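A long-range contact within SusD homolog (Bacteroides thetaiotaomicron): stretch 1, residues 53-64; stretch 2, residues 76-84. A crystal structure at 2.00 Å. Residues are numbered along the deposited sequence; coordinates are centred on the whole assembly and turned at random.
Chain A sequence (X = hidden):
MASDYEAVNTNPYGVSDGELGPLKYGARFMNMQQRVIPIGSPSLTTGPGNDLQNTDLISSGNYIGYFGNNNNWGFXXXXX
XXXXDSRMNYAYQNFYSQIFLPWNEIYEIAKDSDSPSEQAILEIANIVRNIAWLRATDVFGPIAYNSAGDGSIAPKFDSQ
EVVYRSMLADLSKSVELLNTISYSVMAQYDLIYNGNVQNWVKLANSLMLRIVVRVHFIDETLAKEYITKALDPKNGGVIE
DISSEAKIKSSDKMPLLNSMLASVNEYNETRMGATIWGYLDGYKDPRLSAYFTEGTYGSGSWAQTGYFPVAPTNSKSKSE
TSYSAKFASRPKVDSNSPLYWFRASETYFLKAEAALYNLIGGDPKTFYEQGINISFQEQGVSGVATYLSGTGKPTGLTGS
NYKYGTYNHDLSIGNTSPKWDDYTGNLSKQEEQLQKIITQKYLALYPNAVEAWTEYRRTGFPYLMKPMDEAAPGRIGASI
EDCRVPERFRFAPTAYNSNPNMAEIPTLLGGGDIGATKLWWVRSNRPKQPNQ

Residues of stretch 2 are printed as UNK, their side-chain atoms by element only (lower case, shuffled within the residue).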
# COMPACT_ATOMS: atom_id res chain seq x y z
N GLN A 53 -9.82 -2.51 -7.80
CA GLN A 53 -10.66 -3.14 -6.78
C GLN A 53 -9.93 -4.36 -6.24
O GLN A 53 -9.85 -4.58 -5.03
CB GLN A 53 -11.99 -3.60 -7.39
CG GLN A 53 -13.13 -2.62 -7.26
CD GLN A 53 -14.47 -3.25 -7.59
OE1 GLN A 53 -15.51 -2.79 -7.13
NE2 GLN A 53 -14.44 -4.32 -8.38
N ASN A 54 -9.39 -5.13 -7.17
CA ASN A 54 -8.66 -6.36 -6.87
C ASN A 54 -7.38 -6.14 -6.07
O ASN A 54 -7.07 -6.91 -5.16
CB ASN A 54 -8.33 -7.07 -8.19
CG ASN A 54 -7.55 -8.36 -8.00
OD1 ASN A 54 -6.48 -8.54 -8.58
ND2 ASN A 54 -8.08 -9.26 -7.18
N THR A 55 -6.65 -5.07 -6.40
CA THR A 55 -5.39 -4.80 -5.71
C THR A 55 -5.50 -3.93 -4.46
O THR A 55 -4.85 -4.21 -3.46
CB THR A 55 -4.39 -4.10 -6.66
OG1 THR A 55 -4.86 -2.78 -6.97
CG2 THR A 55 -4.23 -4.88 -7.95
N ASP A 56 -6.33 -2.89 -4.53
CA ASP A 56 -6.45 -1.94 -3.42
C ASP A 56 -7.78 -1.74 -2.70
O ASP A 56 -7.83 -1.76 -1.46
CB ASP A 56 -6.01 -0.55 -3.91
CG ASP A 56 -4.52 -0.45 -4.22
OD1 ASP A 56 -3.99 -1.26 -5.00
OD2 ASP A 56 -3.89 0.47 -3.66
N LEU A 57 -8.84 -1.54 -3.45
CA LEU A 57 -10.14 -1.22 -2.87
C LEU A 57 -10.96 -2.24 -2.09
O LEU A 57 -11.34 -1.96 -0.95
CB LEU A 57 -11.02 -0.59 -3.95
CG LEU A 57 -10.35 0.49 -4.79
CD1 LEU A 57 -11.40 1.17 -5.66
CD2 LEU A 57 -9.66 1.52 -3.89
N ILE A 58 -11.25 -3.40 -2.67
CA ILE A 58 -12.07 -4.36 -1.94
C ILE A 58 -11.26 -5.40 -1.19
O ILE A 58 -11.80 -6.17 -0.40
CB ILE A 58 -13.10 -5.04 -2.87
CG1 ILE A 58 -12.42 -6.11 -3.74
CG2 ILE A 58 -13.75 -3.99 -3.77
CD1 ILE A 58 -13.40 -6.91 -4.58
N SER A 59 -9.96 -5.42 -1.43
CA SER A 59 -9.08 -6.37 -0.76
C SER A 59 -8.26 -5.68 0.34
O SER A 59 -8.78 -5.40 1.43
CB SER A 59 -8.15 -7.04 -1.77
OG SER A 59 -7.45 -6.08 -2.55
N SER A 60 -6.99 -5.40 0.05
CA SER A 60 -6.08 -4.77 1.01
C SER A 60 -6.67 -3.57 1.76
O SER A 60 -6.59 -3.52 2.99
CB SER A 60 -4.79 -4.34 0.30
OG SER A 60 -5.05 -3.42 -0.74
N GLY A 61 -7.23 -2.62 1.02
CA GLY A 61 -7.80 -1.43 1.64
C GLY A 61 -8.99 -1.75 2.54
O GLY A 61 -9.29 -1.03 3.50
N ASN A 62 -9.70 -2.82 2.20
CA ASN A 62 -10.85 -3.26 2.97
C ASN A 62 -10.38 -3.96 4.24
O ASN A 62 -10.90 -3.70 5.33
CB ASN A 62 -11.71 -4.19 2.11
CG ASN A 62 -12.52 -5.18 2.93
OD1 ASN A 62 -13.32 -4.80 3.79
ND2 ASN A 62 -12.34 -6.47 2.65
N TYR A 63 -9.37 -4.82 4.11
CA TYR A 63 -8.83 -5.56 5.25
C TYR A 63 -8.38 -4.62 6.38
O TYR A 63 -8.76 -4.81 7.54
CB TYR A 63 -7.62 -6.40 4.82
CG TYR A 63 -7.85 -7.38 3.69
CD1 TYR A 63 -6.79 -7.78 2.87
CD2 TYR A 63 -9.11 -7.91 3.43
CE1 TYR A 63 -6.98 -8.67 1.82
CE2 TYR A 63 -9.32 -8.81 2.37
CZ TYR A 63 -8.24 -9.18 1.57
OH TYR A 63 -8.43 -10.04 0.52
N ILE A 64 -7.58 -3.61 6.03
CA ILE A 64 -7.06 -2.67 7.03
C ILE A 64 -7.96 -1.50 7.38
O ILE A 64 -7.57 -0.62 8.14
CB ILE A 64 -5.70 -2.11 6.59
CG1 ILE A 64 -5.86 -1.32 5.29
CG2 ILE A 64 -4.69 -3.25 6.45
CD1 ILE A 64 -4.57 -0.84 4.71
N UNK A 76 -17.85 -14.87 -2.63
CA UNK A 76 -17.17 -15.55 -3.73
C UNK A 76 -15.83 -14.96 -4.17
O UNK A 76 -15.24 -15.43 -5.14
o UNK A 76 -20.39 -16.28 -5.17
c UNK A 76 -19.27 -16.55 -4.72
n UNK A 76 -19.03 -17.66 -4.03
c UNK A 76 -18.10 -15.62 -4.94
N UNK A 77 -15.34 -13.92 -3.49
CA UNK A 77 -14.04 -13.36 -3.87
C UNK A 77 -13.17 -12.91 -2.70
O UNK A 77 -13.50 -13.14 -1.53
o UNK A 77 -14.84 -10.74 -3.13
n UNK A 77 -15.39 -10.16 -5.23
c UNK A 77 -14.84 -10.98 -4.34
c UNK A 77 -14.19 -12.23 -4.90
N UNK A 78 -12.05 -12.27 -3.02
CA UNK A 78 -11.09 -11.82 -2.02
C UNK A 78 -11.61 -10.84 -0.97
O UNK A 78 -11.03 -10.72 0.12
c UNK A 78 -10.56 -10.03 -4.84
o UNK A 78 -10.27 -9.11 -5.63
c UNK A 78 -9.86 -11.21 -2.71
o UNK A 78 -11.17 -11.06 -5.19
c UNK A 78 -10.14 -9.88 -3.39
N UNK A 79 -12.69 -10.12 -1.27
CA UNK A 79 -13.23 -9.16 -0.31
C UNK A 79 -13.55 -9.86 1.00
O UNK A 79 -13.38 -9.30 2.08
c UNK A 79 -14.48 -8.49 -0.87
N UNK A 80 -14.02 -11.10 0.89
CA UNK A 80 -14.35 -11.87 2.08
C UNK A 80 -13.39 -13.04 2.28
O UNK A 80 -13.75 -14.08 2.83
o UNK A 80 -17.33 -11.05 3.37
c UNK A 80 -16.75 -11.18 2.29
n UNK A 80 -16.91 -10.31 1.29
c UNK A 80 -15.80 -12.32 2.04
N UNK A 81 -12.17 -12.83 1.81
CA UNK A 81 -11.07 -13.77 1.95
C UNK A 81 -11.21 -15.11 1.22
O UNK A 81 -10.57 -16.08 1.59
c UNK A 81 -10.83 -14.03 3.44
c UNK A 81 -11.23 -11.55 4.04
c UNK A 81 -8.93 -13.18 7.64
c UNK A 81 -9.40 -13.61 6.40
c UNK A 81 -9.82 -10.95 7.31
c UNK A 81 -9.15 -11.86 8.08
c UNK A 81 -10.29 -11.38 6.06
n UNK A 81 -10.99 -10.70 5.10
c UNK A 81 -10.09 -12.70 5.59
c UNK A 81 -10.70 -12.79 4.30
N UNK A 82 -12.05 -15.15 0.19
CA UNK A 82 -12.21 -16.38 -0.58
C UNK A 82 -11.31 -16.22 -1.80
O UNK A 82 -11.72 -15.66 -2.83
n UNK A 82 -12.90 -18.73 -1.74
c UNK A 82 -13.67 -16.56 -1.01
o UNK A 82 -15.11 -18.30 -1.82
c UNK A 82 -13.95 -17.94 -1.56
N UNK A 83 -10.08 -16.70 -1.68
CA UNK A 83 -9.10 -16.57 -2.75
C UNK A 83 -9.25 -17.60 -3.86
O UNK A 83 -8.47 -18.54 -3.97
c UNK A 83 -6.12 -14.75 0.79
c UNK A 83 -6.86 -13.58 0.80
c UNK A 83 -6.41 -15.74 -0.17
c UNK A 83 -8.16 -14.38 -1.07
c UNK A 83 -7.42 -15.57 -1.10
c UNK A 83 -7.88 -13.39 -0.13
c UNK A 83 -7.69 -16.62 -2.16
N UNK A 84 -10.26 -17.40 -4.70
CA UNK A 84 -10.56 -18.31 -5.80
C UNK A 84 -9.50 -18.30 -6.89
O UNK A 84 -8.71 -17.36 -7.01
c UNK A 84 -13.00 -17.94 -5.40
c UNK A 84 -11.90 -17.96 -6.45
o UNK A 84 -11.80 -16.67 -7.06

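Position 76 opens the second stretch with two side-chain carbons, the second carrying one oxygen and one nitrogen. That is a primary amide on a short arm, exposed and out of reach of stretch 1: Asn76.

Position 77 repeats the same atoms, but here the side chain is buried, and its nitrogen lies 3.9 Å from Ile58 CD1. The amide oxygen turns back on its own chain and accepts a bond from the backbone N of position 79 at 2.9 Å, pinning the start of the turn. This is Asn77, with chi1 in the p well.

Position 78 has three carbons in a row, the third carrying two oxygens, so it is a carboxylate on a two-carbon arm. Its CA-to-CB bond points toward stretch 1, and one oxygen accepts a hydrogen bond from Asn54 ND2 at 2.7 Å, with a nearly straight N-H...O angle of 163°. The residue is Glu78; its CG packs 3.8 Å from Ser59 CB, so the arm of the acid is used as well as its head.

Position 79 has a single side-chain carbon and therefore no branch or polar group. That carbon sits 4.2 Å from Ile58 CD1, making Ala79. Its CA comes 5.0 Å from the CA of Ser59, and Ala79 CA makes a CA-H...O contact with Ile58 O at 3.3 Å, a spacing that brings the two backbones close together.

Position 80 again shows two carbons, the second with one oxygen and one nitrogen. Its CA-to-CB bond points away from stretch 1 and the side chain makes no contact there: Asn80.

Position 81 bears one carbon leading to fused five- and six-membered rings of eight carbons and one nitrogen. Only tryptophan fits, and Trp81 adopts a positive phi of 66°. Its NE1 lies 3.7 Å from Tyr63 CE2; the Tyr63 ring and the indole's five-membered ring have centroids 5.0 Å apart and planes inclined at 72°.

Position 82 is one more two-carbon amide, its end leading away from stretch 1: Asn82. Position 83 carries one carbon and a six-carbon ring without a heteroatom. One ring carbon, at the ring's edge, lies 3.5 Å from Tyr63 OH; this is Phe83, and the carbon is CE1. Position 84 has one carbon bearing an oxygen and a carbon, out of reach of the first stretch. It is Thr84, at an N-cap position, and its side chain caps a backbone N just beyond the stretch.

The contact, burying 386 Å² over both sides, rests on a turn whose backbone is read by side chains from the other stretch. Tyr63 OH donates to Glu78 O at 2.7 Å, while Asn62 ND2 gives Ala79 O a weak bond at 3.1 Å. The Glu78 carboxylate is an acceptor too, taking its bond from Asn54, so all three donors lie on stretch 1. The rule for a designer is economical: bond the turn's carbonyls from a helix, bring the backbones together at Ala79, where CA meets Ile58 O and CB meets the end of the Ile58 side chain, and let aromatic rings gather around the tyrosine.

Stretch 2 (76-84) NNEANWNFT
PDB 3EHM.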